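Local coordinates for protein OBCA, Oxalate Biosynthetic Component A (Burkholderia glumae, PDB 4NNC) that folds as a TIM-barrel enzyme with an additional N-terminal domain and holds the ligand 2KQ together with an oxalate ion and a cobalt ion, at residues S310-A315 / E346-N351; L374-A379 / S447-G452. All coordinates share one frame; numbering follows the deposited sequence.

Interaction 1 of 2, residues S310-A315 / E346-N351; sequences SLSPAA and EVEVFN. With 2KQ ((3S)-3-[2-[3-[[(2R)-4-[[[(2R,3S,4R,5R)-5-(6-aminopurin-9-yl)-4-oxidanyl-3-phosphonooxy-oxolan-2-yl]methoxy-oxidanyl-phosphoryl]oxy-oxidanyl-phosphoryl]oxy-3,3-dimethyl-2-oxidanyl-butanoyl]amino]propanoylamino]ethylsulfanyl]-3-oxidanyl-butanoic acid), chain D.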
ATOM      1  N   SER A 310       7.711   0.707 -14.807  1.00 23.25           N
ATOM      2  CA  SER A 310       8.762   0.997 -13.844  1.00 22.61           C
ATOM      3  C   SER A 310      10.092   0.427 -14.301  1.00 23.72           C
ATOM      4  O   SER A 310      10.154  -0.621 -14.968  1.00 21.75           O
ATOM      5  CB  SER A 310       8.398   0.504 -12.429  1.00 23.61           C
ATOM      6  OG  SER A 310       8.289  -0.905 -12.362  1.00 27.29           O
ATOM      7  N   LEU A 311      11.155   1.144 -13.959  1.00 21.06           N
ATOM      8  CA  LEU A 311      12.504   0.721 -14.277  1.00 23.55           C
ATOM      9  C   LEU A 311      13.450   1.216 -13.174  1.00 25.44           C
ATOM     10  O   LEU A 311      13.511   2.415 -12.882  1.00 21.54           O
ATOM     11  CB  LEU A 311      12.928   1.244 -15.660  1.00 25.12           C
ATOM     12  CG  LEU A 311      14.248   0.685 -16.223  1.00 25.18           C
ATOM     13  CD1 LEU A 311      14.230   0.600 -17.749  1.00 24.90           C
ATOM     14  CD2 LEU A 311      15.438   1.516 -15.760  1.00 21.30           C
ATOM     15  N   SER A 312      14.168   0.271 -12.573  1.00 22.66           N
ATOM     16  CA  SER A 312      15.089   0.542 -11.484  1.00 24.59           C
ATOM     17  C   SER A 312      16.512   0.138 -11.895  1.00 25.20           C
ATOM     18  O   SER A 312      16.830  -1.047 -11.912  1.00 23.90           O
ATOM     19  CB  SER A 312      14.658  -0.252 -10.255  1.00 26.61           C
ATOM     20  OG  SER A 312      13.354   0.131  -9.850  1.00 24.71           O
ATOM     21  N   PRO A 313      17.372   1.125 -12.223  1.00 23.47           N
ATOM     22  CA  PRO A 313      18.693   0.826 -12.802  1.00 22.61           C
ATOM     23  C   PRO A 313      19.756   0.347 -11.794  1.00 24.70           C
ATOM     24  O   PRO A 313      20.926   0.731 -11.931  1.00 23.62           O
ATOM     25  CB  PRO A 313      19.110   2.165 -13.429  1.00 21.62           C
ATOM     26  CG  PRO A 313      18.387   3.202 -12.636  1.00 20.99           C
ATOM     27  CD  PRO A 313      17.063   2.566 -12.264  1.00 24.32           C
ATOM     28  N   ALA A 314      19.360  -0.498 -10.837  1.00 24.01           N
ATOM     29  CA  ALA A 314      20.272  -1.114  -9.867  1.00 24.51           C
ATOM     30  C   ALA A 314      19.501  -2.080  -8.985  1.00 24.04           C
ATOM     31  O   ALA A 314      18.264  -2.035  -8.939  1.00 24.10           O
ATOM     32  CB  ALA A 314      20.963  -0.054  -8.994  1.00 24.51           C
ATOM     33  N   ALA A 315      20.228  -2.948  -8.282  1.00 21.59           N
ATOM     34  CA  ALA A 315      19.616  -3.842  -7.296  1.00 24.84           C
ATOM     35  C   ALA A 315      18.810  -3.025  -6.291  1.00 24.64           C
ATOM     36  O   ALA A 315      19.233  -1.935  -5.870  1.00 24.30           O
ATOM     37  CB  ALA A 315      20.685  -4.665  -6.564  1.00 22.08           C
ATOM     38  N   GLU A 346       9.422   4.718 -16.104  1.00 19.86           N
ATOM     39  CA  GLU A 346       9.434   5.552 -14.918  1.00 22.25           C
ATOM     40  C   GLU A 346      10.587   5.064 -14.053  1.00 22.96           C
ATOM     41  O   GLU A 346      10.524   3.943 -13.505  1.00 20.86           O
ATOM     42  CB  GLU A 346       8.133   5.427 -14.122  1.00 20.61           C
ATOM     43  CG  GLU A 346       8.180   6.231 -12.827  1.00 24.67           C
ATOM     44  CD  GLU A 346       6.852   6.256 -12.094  1.00 27.38           C
ATOM     45  OE1 GLU A 346       6.442   5.188 -11.591  1.00 29.42           O
ATOM     46  OE2 GLU A 346       6.224   7.346 -12.019  1.00 21.65           O
ATOM     47  N   VAL A 347      11.636   5.882 -13.939  1.00 19.05           N
ATOM     48  CA  VAL A 347      12.784   5.523 -13.114  1.00 21.21           C
ATOM     49  C   VAL A 347      12.356   5.510 -11.639  1.00 22.60           C
ATOM     50  O   VAL A 347      11.986   6.551 -11.092  1.00 21.57           O
ATOM     51  CB  VAL A 347      13.989   6.491 -13.331  1.00 22.74           C
ATOM     52  CG1 VAL A 347      15.169   6.096 -12.447  1.00 22.31           C
ATOM     53  CG2 VAL A 347      14.421   6.489 -14.792  1.00 18.41           C
ATOM     54  N   GLU A 348      12.383   4.337 -11.002  1.00 20.60           N
ATOM     55  CA  GLU A 348      12.058   4.254  -9.575  1.00 20.01           C
ATOM     56  C   GLU A 348      13.313   4.519  -8.742  1.00 23.89           C
ATOM     57  O   GLU A 348      14.235   3.698  -8.672  1.00 20.41           O
ATOM     58  CB  GLU A 348      11.435   2.903  -9.212  1.00 23.29           C
ATOM     59  CG  GLU A 348      10.314   2.444 -10.166  1.00 19.59           C
ATOM     60  CD  GLU A 348       9.135   3.427 -10.237  1.00 29.69           C
ATOM     61  OE1 GLU A 348       8.902   4.190  -9.264  1.00 28.84           O
ATOM     62  OE2 GLU A 348       8.432   3.443 -11.273  1.00 26.83           O
ATOM     63  N   VAL A 349      13.365   5.691  -8.131  1.00 20.64           N
ATOM     64  CA  VAL A 349      14.559   6.071  -7.406  1.00 21.65           C
ATOM     65  C   VAL A 349      14.444   5.511  -6.001  1.00 21.32           C
ATOM     66  O   VAL A 349      13.913   6.163  -5.095  1.00 21.80           O
ATOM     67  CB  VAL A 349      14.749   7.606  -7.391  1.00 20.00           C
ATOM     68  CG1 VAL A 349      16.124   7.952  -6.864  1.00 18.79           C
ATOM     69  CG2 VAL A 349      14.552   8.165  -8.797  1.00 16.37           C
ATOM     70  N   PHE A 350      14.918   4.281  -5.829  1.00 23.39           N
ATOM     71  CA  PHE A 350      14.848   3.628  -4.530  1.00 23.91           C
ATOM     72  C   PHE A 350      16.038   4.053  -3.696  1.00 19.91           C
ATOM     73  O   PHE A 350      15.962   4.079  -2.469  1.00 18.97           O
ATOM     74  CB  PHE A 350      14.903   2.105  -4.668  1.00 23.23           C
ATOM     75  CG  PHE A 350      13.604   1.454  -5.071  1.00 21.10           C
ATOM     76  CD1 PHE A 350      13.373   1.118  -6.400  1.00 20.88           C
ATOM     77  CD2 PHE A 350      12.652   1.107  -4.120  1.00 21.03           C
ATOM     78  CE1 PHE A 350      12.207   0.484  -6.786  1.00 24.50           C
ATOM     79  CE2 PHE A 350      11.465   0.475  -4.499  1.00 27.29           C
ATOM     80  CZ  PHE A 350      11.243   0.157  -5.837  1.00 23.28           C
ATOM     81  N   ASN A 351      17.148   4.381  -4.355  1.00 22.79           N
ATOM     82  CA  ASN A 351      18.413   4.519  -3.633  1.00 21.08           C
ATOM     83  C   ASN A 351      19.444   5.366  -4.355  1.00 22.31           C
ATOM     84  O   ASN A 351      19.228   5.779  -5.496  1.00 23.48           O
ATOM     85  CB  ASN A 351      18.977   3.121  -3.276  1.00 19.87           C
ATOM     86  CG  ASN A 351      19.082   2.179  -4.492  1.00 22.07           C
ATOM     87  OD1 ASN A 351      19.575   2.565  -5.567  1.00 20.74           O
ATOM     88  ND2 ASN A 351      18.623   0.934  -4.320  1.00 19.91           N
TER
HETATM   89  C01 2KQ D 603       2.538  -2.314   3.888  1.00 34.20           C
HETATM   90  C02 2KQ D 603       2.032  -0.864   3.947  1.00 42.41           C
HETATM   91  C03 2KQ D 603       1.346  -0.466   2.548  1.00 27.84           C
HETATM   92  C04 2KQ D 603       1.029  -0.756   5.102  1.00 38.15           C
HETATM   93  O05 2KQ D 603       0.577   0.577   5.169  1.00 43.72           O
HETATM   94  P06 2KQ D 603       0.045   1.184   6.544  1.00 46.22           P
HETATM   95  O07 2KQ D 603      -0.876   2.350   6.230  1.00 34.78           O
HETATM   96  O08 2KQ D 603      -0.738   0.142   7.325  1.00 51.65           O
HETATM   97  O09 2KQ D 603       1.299   1.709   7.371  1.00 60.62           O
HETATM   98  P10 2KQ D 603       2.192   0.897   8.430  1.00 58.78           P
HETATM   99  O11 2KQ D 603       3.458   1.654   8.716  1.00 56.93           O
HETATM  100  O12 2KQ D 603       2.565  -0.444   7.843  1.00 65.60           O
HETATM  101  O13 2KQ D 603       1.372   0.680   9.794  1.00 61.65           O
HETATM  102  C14 2KQ D 603       1.938  -0.122  10.843  1.00 68.30           C
HETATM  103  C15 2KQ D 603       1.218   0.102  12.105  1.00 73.34           C
HETATM  104  O16 2KQ D 603       1.042   1.551  12.375  1.00 66.40           O
HETATM  105  C17 2KQ D 603      -0.366   1.832  12.369  1.00 62.20           C
HETATM  106  N18 2KQ D 603      -0.563   3.052  11.666  1.00 59.08           N
HETATM  107  C19 2KQ D 603      -0.581   3.236  10.333  1.00 58.19           C
HETATM  108  N20 2KQ D 603      -0.778   4.548  10.068  1.00 52.03           N
HETATM  109  C21 2KQ D 603      -0.884   5.217  11.247  1.00 55.44           C
HETATM  110  C22 2KQ D 603      -1.090   6.564  11.605  1.00 52.41           C
HETATM  111  N23 2KQ D 603      -1.238   7.595  10.586  1.00 47.56           N
HETATM  112  N24 2KQ D 603      -1.144   6.886  12.910  1.00 56.66           N
HETATM  113  C25 2KQ D 603      -0.992   5.933  13.863  1.00 56.38           C
HETATM  114  N26 2KQ D 603      -0.804   4.641  13.559  1.00 56.04           N
HETATM  115  C27 2KQ D 603      -0.745   4.269  12.253  1.00 60.39           C
HETATM  116  C28 2KQ D 603      -1.036   0.673  11.754  1.00 68.78           C
HETATM  117  O29 2KQ D 603      -2.325   0.448  12.325  1.00 67.87           O
HETATM  118  C30 2KQ D 603      -0.164  -0.469  12.075  1.00 77.42           C
HETATM  119  O31 2KQ D 603      -0.513  -0.992  13.374  1.00 84.55           O
HETATM  120  P32 2KQ D 603       0.386  -2.185  14.053  1.00 95.73           P
HETATM  121  O33 2KQ D 603       1.803  -1.691  14.379  1.00 86.83           O
HETATM  122  O34 2KQ D 603      -0.283  -2.687  15.317  1.00 87.88           O
HETATM  123  O35 2KQ D 603       0.479  -3.322  13.069  1.00 87.98           O
HETATM  124  C36 2KQ D 603       3.224   0.073   4.330  1.00 45.17           C
HETATM  125  O37 2KQ D 603       3.714  -0.321   5.542  1.00 48.95           O
HETATM  126  C38 2KQ D 603       4.394   0.088   3.332  1.00 45.51           C
HETATM  127  O39 2KQ D 603       5.171  -0.852   3.207  1.00 44.60           O
HETATM  128  N40 2KQ D 603       4.607   1.293   2.542  1.00 39.61           N
HETATM  129  C41 2KQ D 603       5.722   1.293   1.654  1.00 37.69           C
HETATM  130  C42 2KQ D 603       5.304   0.849   0.257  1.00 36.14           C
HETATM  131  C43 2KQ D 603       6.455   0.849  -0.773  1.00 38.77           C
HETATM  132  O44 2KQ D 603       7.524   0.278  -0.546  1.00 36.73           O
HETATM  133  N45 2KQ D 603       6.258   1.561  -2.006  1.00 33.68           N
HETATM  134  C46 2KQ D 603       7.341   1.550  -2.944  1.00 38.88           C
HETATM  135  C47 2KQ D 603       6.857   1.074  -4.295  1.00 38.17           C
HETATM  136  S48 2KQ D 603       8.067   1.375  -5.575  1.00 51.76           S
HETATM  137  C49 2KQ D 603       7.336   1.035  -7.163  1.00 28.49           C
HETATM  138  C50 2KQ D 603       7.164   2.315  -7.791  1.00 34.45           C
HETATM  139  O51 2KQ D 603       6.055   0.455  -7.023  1.00 28.48           O
HETATM  140  C52 2KQ D 603       8.315   0.228  -8.071  1.00 33.52           C
HETATM  141  C53 2KQ D 603       7.766  -0.869  -8.932  1.00 29.31           C
HETATM  142  O54 2KQ D 603       6.537  -1.175  -8.904  1.00 23.52           O
HETATM  143  O55 2KQ D 603       8.560  -1.480  -9.695  1.00 27.52           O

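Interaction 2 of 2, residues L374-A379 / S447-G452; sequences LFMLVA and SILLPG. With 2KQ ((3S)-3-[2-[3-[[(2R)-4-[[[(2R,3S,4R,5R)-5-(6-aminopurin-9-yl)-4-oxidanyl-3-phosphonooxy-oxolan-2-yl]methoxy-oxidanyl-phosphoryl]oxy-oxidanyl-phosphoryl]oxy-3,3-dimethyl-2-oxidanyl-butanoyl]amino]propanoylamino]ethylsulfanyl]-3-oxidanyl-butanoic acid), chain D.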
ATOM      1  N   LEU A 374      11.027  10.422 -16.788  1.00 22.40           N
ATOM      2  CA  LEU A 374      10.174  10.340 -15.604  1.00 22.26           C
ATOM      3  C   LEU A 374      10.871   9.687 -14.403  1.00 21.33           C
ATOM      4  O   LEU A 374      11.559   8.664 -14.544  1.00 21.43           O
ATOM      5  CB  LEU A 374       8.888   9.568 -15.929  1.00 21.87           C
ATOM      6  CG  LEU A 374       8.064   9.991 -17.146  1.00 25.16           C
ATOM      7  CD1 LEU A 374       6.802   9.124 -17.261  1.00 19.77           C
ATOM      8  CD2 LEU A 374       7.694  11.479 -17.088  1.00 23.15           C
ATOM      9  N   PHE A 375      10.669  10.262 -13.219  1.00 18.16           N
ATOM     10  CA  PHE A 375      11.316   9.748 -12.014  1.00 22.96           C
ATOM     11  C   PHE A 375      10.293   9.681 -10.892  1.00 24.12           C
ATOM     12  O   PHE A 375       9.403  10.539 -10.796  1.00 21.79           O
ATOM     13  CB  PHE A 375      12.480  10.655 -11.570  1.00 20.61           C
ATOM     14  CG  PHE A 375      13.616  10.727 -12.556  1.00 20.00           C
ATOM     15  CD1 PHE A 375      14.697   9.851 -12.453  1.00 22.99           C
ATOM     16  CD2 PHE A 375      13.614  11.672 -13.585  1.00 19.95           C
ATOM     17  CE1 PHE A 375      15.764   9.904 -13.372  1.00 19.88           C
ATOM     18  CE2 PHE A 375      14.680  11.735 -14.499  1.00 20.89           C
ATOM     19  CZ  PHE A 375      15.745  10.845 -14.391  1.00 19.01           C
ATOM     20  N   MET A 376      10.416   8.668 -10.044  1.00 22.41           N
ATOM     21  CA  MET A 376       9.579   8.577  -8.850  1.00 22.94           C
ATOM     22  C   MET A 376      10.503   8.424  -7.671  1.00 20.05           C
ATOM     23  O   MET A 376      11.246   7.448  -7.610  1.00 23.12           O
ATOM     24  CB  MET A 376       8.642   7.367  -8.933  1.00 20.38           C
ATOM     25  CG  MET A 376       7.799   7.117  -7.667  1.00 22.83           C
ATOM     26  SD  MET A 376       6.610   8.453  -7.325  1.00 22.97           S
ATOM     27  CE  MET A 376       5.493   8.232  -8.711  1.00 17.41           C
ATOM     28  N   LEU A 377      10.480   9.380  -6.744  1.00 21.13           N
ATOM     29  CA  LEU A 377      11.320   9.292  -5.550  1.00 19.74           C
ATOM     30  C   LEU A 377      10.662   8.356  -4.541  1.00 22.47           C
ATOM     31  O   LEU A 377       9.606   8.669  -3.992  1.00 22.02           O
ATOM     32  CB  LEU A 377      11.534  10.676  -4.913  1.00 20.83           C
ATOM     33  CG  LEU A 377      12.169  11.767  -5.780  1.00 22.24           C
ATOM     34  CD1 LEU A 377      12.246  13.105  -5.032  1.00 17.83           C
ATOM     35  CD2 LEU A 377      13.555  11.349  -6.242  1.00 20.58           C
ATOM     36  N   VAL A 378      11.272   7.199  -4.297  1.00 20.74           N
ATOM     37  CA  VAL A 378      10.723   6.267  -3.324  1.00 20.94           C
ATOM     38  C   VAL A 378      11.230   6.664  -1.947  1.00 20.50           C
ATOM     39  O   VAL A 378      12.052   5.971  -1.346  1.00 22.91           O
ATOM     40  CB  VAL A 378      11.099   4.807  -3.655  1.00 24.87           C
ATOM     41  CG1 VAL A 378      10.343   3.830  -2.751  1.00 21.19           C
ATOM     42  CG2 VAL A 378      10.824   4.513  -5.142  1.00 21.17           C
ATOM     43  N   ALA A 379      10.741   7.797  -1.456  1.00 20.00           N
ATOM     44  CA  ALA A 379      11.233   8.367  -0.210  1.00 21.69           C
ATOM     45  C   ALA A 379      10.680   7.618   0.997  1.00 24.08           C
ATOM     46  O   ALA A 379       9.562   7.093   0.941  1.00 23.54           O
ATOM     47  CB  ALA A 379      10.872   9.841  -0.133  1.00 23.52           C
ATOM     48  N   SER A 447       8.257  12.766  -9.440  1.00 20.76           N
ATOM     49  CA  SER A 447       7.192  12.618  -8.449  1.00 20.46           C
ATOM     50  C   SER A 447       7.717  12.065  -7.126  1.00 21.01           C
ATOM     51  O   SER A 447       8.861  11.614  -7.040  1.00 21.82           O
ATOM     52  CB  SER A 447       6.079  11.712  -8.977  1.00 22.15           C
ATOM     53  OG  SER A 447       5.329  12.335 -10.012  1.00 26.61           O
ATOM     54  N   ILE A 448       6.874  12.079  -6.099  1.00 18.14           N
ATOM     55  CA  ILE A 448       7.249  11.514  -4.807  1.00 22.08           C
ATOM     56  C   ILE A 448       6.167  10.596  -4.240  1.00 23.03           C
ATOM     57  O   ILE A 448       4.970  10.862  -4.387  1.00 20.90           O
ATOM     58  CB  ILE A 448       7.573  12.626  -3.763  1.00 23.10           C
ATOM     59  CG1 ILE A 448       8.110  12.024  -2.460  1.00 19.78           C
ATOM     60  CG2 ILE A 448       6.351  13.503  -3.498  1.00 18.94           C
ATOM     61  CD1 ILE A 448       8.820  13.058  -1.570  1.00 23.16           C
ATOM     62  N   LEU A 449       6.600   9.517  -3.594  1.00 20.06           N
ATOM     63  CA  LEU A 449       5.715   8.691  -2.795  1.00 23.19           C
ATOM     64  C   LEU A 449       6.289   8.672  -1.388  1.00 24.11           C
ATOM     65  O   LEU A 449       7.469   8.969  -1.195  1.00 27.13           O
ATOM     66  CB  LEU A 449       5.644   7.257  -3.350  1.00 26.14           C
ATOM     67  CG  LEU A 449       6.866   6.319  -3.317  1.00 25.23           C
ATOM     68  CD1 LEU A 449       7.156   5.702  -1.941  1.00 23.10           C
ATOM     69  CD2 LEU A 449       6.694   5.197  -4.355  1.00 25.23           C
ATOM     70  N   LEU A 450       5.468   8.289  -0.420  1.00 22.13           N
ATOM     71  CA  LEU A 450       5.919   8.071   0.944  1.00 23.31           C
ATOM     72  C   LEU A 450       5.108   6.931   1.544  1.00 21.65           C
ATOM     73  O   LEU A 450       3.933   6.772   1.224  1.00 23.73           O
ATOM     74  CB  LEU A 450       5.737   9.343   1.785  1.00 24.79           C
ATOM     75  CG  LEU A 450       6.775  10.457   1.622  1.00 24.08           C
ATOM     76  CD1 LEU A 450       6.313  11.743   2.317  1.00 28.99           C
ATOM     77  CD2 LEU A 450       8.109   9.982   2.181  1.00 22.71           C
ATOM     78  N   PRO A 451       5.731   6.139   2.424  1.00 23.54           N
ATOM     79  CA  PRO A 451       5.039   5.034   3.100  1.00 27.48           C
ATOM     80  C   PRO A 451       4.013   5.554   4.111  1.00 30.90           C
ATOM     81  O   PRO A 451       4.287   6.557   4.778  1.00 28.74           O
ATOM     82  CB  PRO A 451       6.176   4.302   3.816  1.00 25.17           C
ATOM     83  CG  PRO A 451       7.204   5.355   4.058  1.00 28.74           C
ATOM     84  CD  PRO A 451       7.136   6.262   2.856  1.00 27.30           C
ATOM     85  N   GLY A 452       2.866   4.875   4.200  1.00 32.94           N
ATOM     86  CA  GLY A 452       1.705   5.269   4.998  1.00 29.97           C
ATOM     87  C   GLY A 452       1.795   6.344   6.069  1.00 32.13           C
ATOM     88  O   GLY A 452       1.326   7.454   5.874  1.00 32.77           O
TER
HETATM   89  C01 2KQ D 603       2.538  -2.314   3.888  1.00 34.20           C
HETATM   90  C02 2KQ D 603       2.032  -0.864   3.947  1.00 42.41           C
HETATM   91  C03 2KQ D 603       1.346  -0.466   2.548  1.00 27.84           C
HETATM   92  C04 2KQ D 603       1.029  -0.756   5.102  1.00 38.15           C
HETATM   93  O05 2KQ D 603       0.577   0.577   5.169  1.00 43.72           O
HETATM   94  P06 2KQ D 603       0.045   1.184   6.544  1.00 46.22           P
HETATM   95  O07 2KQ D 603      -0.876   2.350   6.230  1.00 34.78           O
HETATM   96  O08 2KQ D 603      -0.738   0.142   7.325  1.00 51.65           O
HETATM   97  O09 2KQ D 603       1.299   1.709   7.371  1.00 60.62           O
HETATM   98  P10 2KQ D 603       2.192   0.897   8.430  1.00 58.78           P
HETATM   99  O11 2KQ D 603       3.458   1.654   8.716  1.00 56.93           O
HETATM  100  O12 2KQ D 603       2.565  -0.444   7.843  1.00 65.60           O
HETATM  101  O13 2KQ D 603       1.372   0.680   9.794  1.00 61.65           O
HETATM  102  C14 2KQ D 603       1.938  -0.122  10.843  1.00 68.30           C
HETATM  103  C15 2KQ D 603       1.218   0.102  12.105  1.00 73.34           C
HETATM  104  O16 2KQ D 603       1.042   1.551  12.375  1.00 66.40           O
HETATM  105  C17 2KQ D 603      -0.366   1.832  12.369  1.00 62.20           C
HETATM  106  N18 2KQ D 603      -0.563   3.052  11.666  1.00 59.08           N
HETATM  107  C19 2KQ D 603      -0.581   3.236  10.333  1.00 58.19           C
HETATM  108  N20 2KQ D 603      -0.778   4.548  10.068  1.00 52.03           N
HETATM  109  C21 2KQ D 603      -0.884   5.217  11.247  1.00 55.44           C
HETATM  110  C22 2KQ D 603      -1.090   6.564  11.605  1.00 52.41           C
HETATM  111  N23 2KQ D 603      -1.238   7.595  10.586  1.00 47.56           N
HETATM  112  N24 2KQ D 603      -1.144   6.886  12.910  1.00 56.66           N
HETATM  113  C25 2KQ D 603      -0.992   5.933  13.863  1.00 56.38           C
HETATM  114  N26 2KQ D 603      -0.804   4.641  13.559  1.00 56.04           N
HETATM  115  C27 2KQ D 603      -0.745   4.269  12.253  1.00 60.39           C
HETATM  116  C28 2KQ D 603      -1.036   0.673  11.754  1.00 68.78           C
HETATM  117  O29 2KQ D 603      -2.325   0.448  12.325  1.00 67.87           O
HETATM  118  C30 2KQ D 603      -0.164  -0.469  12.075  1.00 77.42           C
HETATM  119  O31 2KQ D 603      -0.513  -0.992  13.374  1.00 84.55           O
HETATM  120  P32 2KQ D 603       0.386  -2.185  14.053  1.00 95.73           P
HETATM  121  O33 2KQ D 603       1.803  -1.691  14.379  1.00 86.83           O
HETATM  122  O34 2KQ D 603      -0.283  -2.687  15.317  1.00 87.88           O
HETATM  123  O35 2KQ D 603       0.479  -3.322  13.069  1.00 87.98           O
HETATM  124  C36 2KQ D 603       3.224   0.073   4.330  1.00 45.17           C
HETATM  125  O37 2KQ D 603       3.714  -0.321   5.542  1.00 48.95           O
HETATM  126  C38 2KQ D 603       4.394   0.088   3.332  1.00 45.51           C
HETATM  127  O39 2KQ D 603       5.171  -0.852   3.207  1.00 44.60           O
HETATM  128  N40 2KQ D 603       4.607   1.293   2.542  1.00 39.61           N
HETATM  129  C41 2KQ D 603       5.722   1.293   1.654  1.00 37.69           C
HETATM  130  C42 2KQ D 603       5.304   0.849   0.257  1.00 36.14           C
HETATM  131  C43 2KQ D 603       6.455   0.849  -0.773  1.00 38.77           C
HETATM  132  O44 2KQ D 603       7.524   0.278  -0.546  1.00 36.73           O
HETATM  133  N45 2KQ D 603       6.258   1.561  -2.006  1.00 33.68           N
HETATM  134  C46 2KQ D 603       7.341   1.550  -2.944  1.00 38.88           C
HETATM  135  C47 2KQ D 603       6.857   1.074  -4.295  1.00 38.17           C
HETATM  136  S48 2KQ D 603       8.067   1.375  -5.575  1.00 51.76           S
HETATM  137  C49 2KQ D 603       7.336   1.035  -7.163  1.00 28.49           C
HETATM  138  C50 2KQ D 603       7.164   2.315  -7.791  1.00 34.45           C
HETATM  139  O51 2KQ D 603       6.055   0.455  -7.023  1.00 28.48           O
HETATM  140  C52 2KQ D 603       8.315   0.228  -8.071  1.00 33.52           C
HETATM  141  C53 2KQ D 603       7.766  -0.869  -8.932  1.00 29.31           C
HETATM  142  O54 2KQ D 603       6.537  -1.175  -8.904  1.00 23.52           O
HETATM  143  O55 2KQ D 603       8.560  -1.480  -9.695  1.00 27.52           O

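Interaction 1 of 2, residues S310-A315 / E346-N351
Ser310 and Leu311 pair with Glu346 and Val347 as neighbouring parallel strands of the TIM barrel. Ser310 and Glu348, at the C-terminal ends of these strands, and Phe350 just beyond, reach the bound 2KQ. Two backbone hydrogen bonds join the strands: Leu311 N to Glu346 O at 2.9 Å, and Glu348 N to Leu311 O, also at 2.9 Å. Leu311 and Val347 face outward, and Leu311 packs on Leu331 and Phe335 of helix 328-341. Ser310 and Glu346 lie on the other face, where the Glu346 carboxylate is held by Asn275. With chi1 at 65°, between the backbone N and the carbonyl carbon, Ser310 OG is placed to donate a hydrogen bond to 2KQ O55 at 2.7 Å. The Glu348 chain is bent at chi2 (-59°), which brings CG to 3.5 Å from Ser310 CB and the carboxylate alongside the same carbon. Ser312 OG meets the edge of the Phe350 ring in its plane, 3.3 Å from CE1. The ring's CZ lies 3.4 Å from 2KQ S48, and the ring also touches the oxalate ion. The Pro313 and Val347 side chains cross at about a right angle on the outer side, with CD against CG1. Asn351 is the N-cap of helix 352-359: its OD1 accepts from Ile354 N, while its ND2 makes a weak bond of 3.3 Å to Ala315 O.

Interaction 2 of 2, residues L374-A379 / S447-G452
Met376 bends at chi2 (65°) and chi3 (68°), which turns its end toward the neighbouring strand and sets CE 3.5 Å from Ser447 CB. Leu449 has CG between its backbone N and carbonyl carbon (chi1 67°), and this brings both methyls to strand 374-378. Its CD1 lies beside Val378 CG1 at 3.8 Å, the two side chains pointing the same way. Its CD2 meets Met376 CG at 4.0 Å, the chains crossing at about a right angle. The backbones run parallel. Ser447 N donates to Phe375 O at 2.8 Å, and Leu377 N donates to Ser447 O at 2.8 Å. Leu449 N donates to Leu377 O at 3.1 Å. The pairing then weakens at Ala379 N and Leu449 O. Leu377 and Ile448 lie on the opposite face and pack against helix 416-440. Val378 CG1 touches 2KQ C46 at 3.8 Å, and Pro451 CB comes to 3.6 Å from 2KQ N40. Apolar side chains thus line the middle of the ligand. Parallel strands with helices outside and a ligand site at their C-terminal ends are the hallmark of the TIM barrel.

Interaction 1 closes before interaction 2 opens along the chain, and their centres are 11 Å apart. Strands 308-311, 344-349, 373-378 and 444-449 follow one another in the barrel sheet in chain order, with helices in each connection. The two contacts meet where 344-349 adjoins 373-378. There Met376 N and Val347 O, and Val349 N and Met376 O, are probably hydrogen-bonded. The Met376 side chain also packs against the carboxylates of Glu346 and Glu348. Both interactions touch 2KQ: 310-315 / 346-351 meets its carboxylate end and sulfur, and 374-379 / 447-452 meets the chain beyond the sulfur. Together they line adjoining parts of the ligand site.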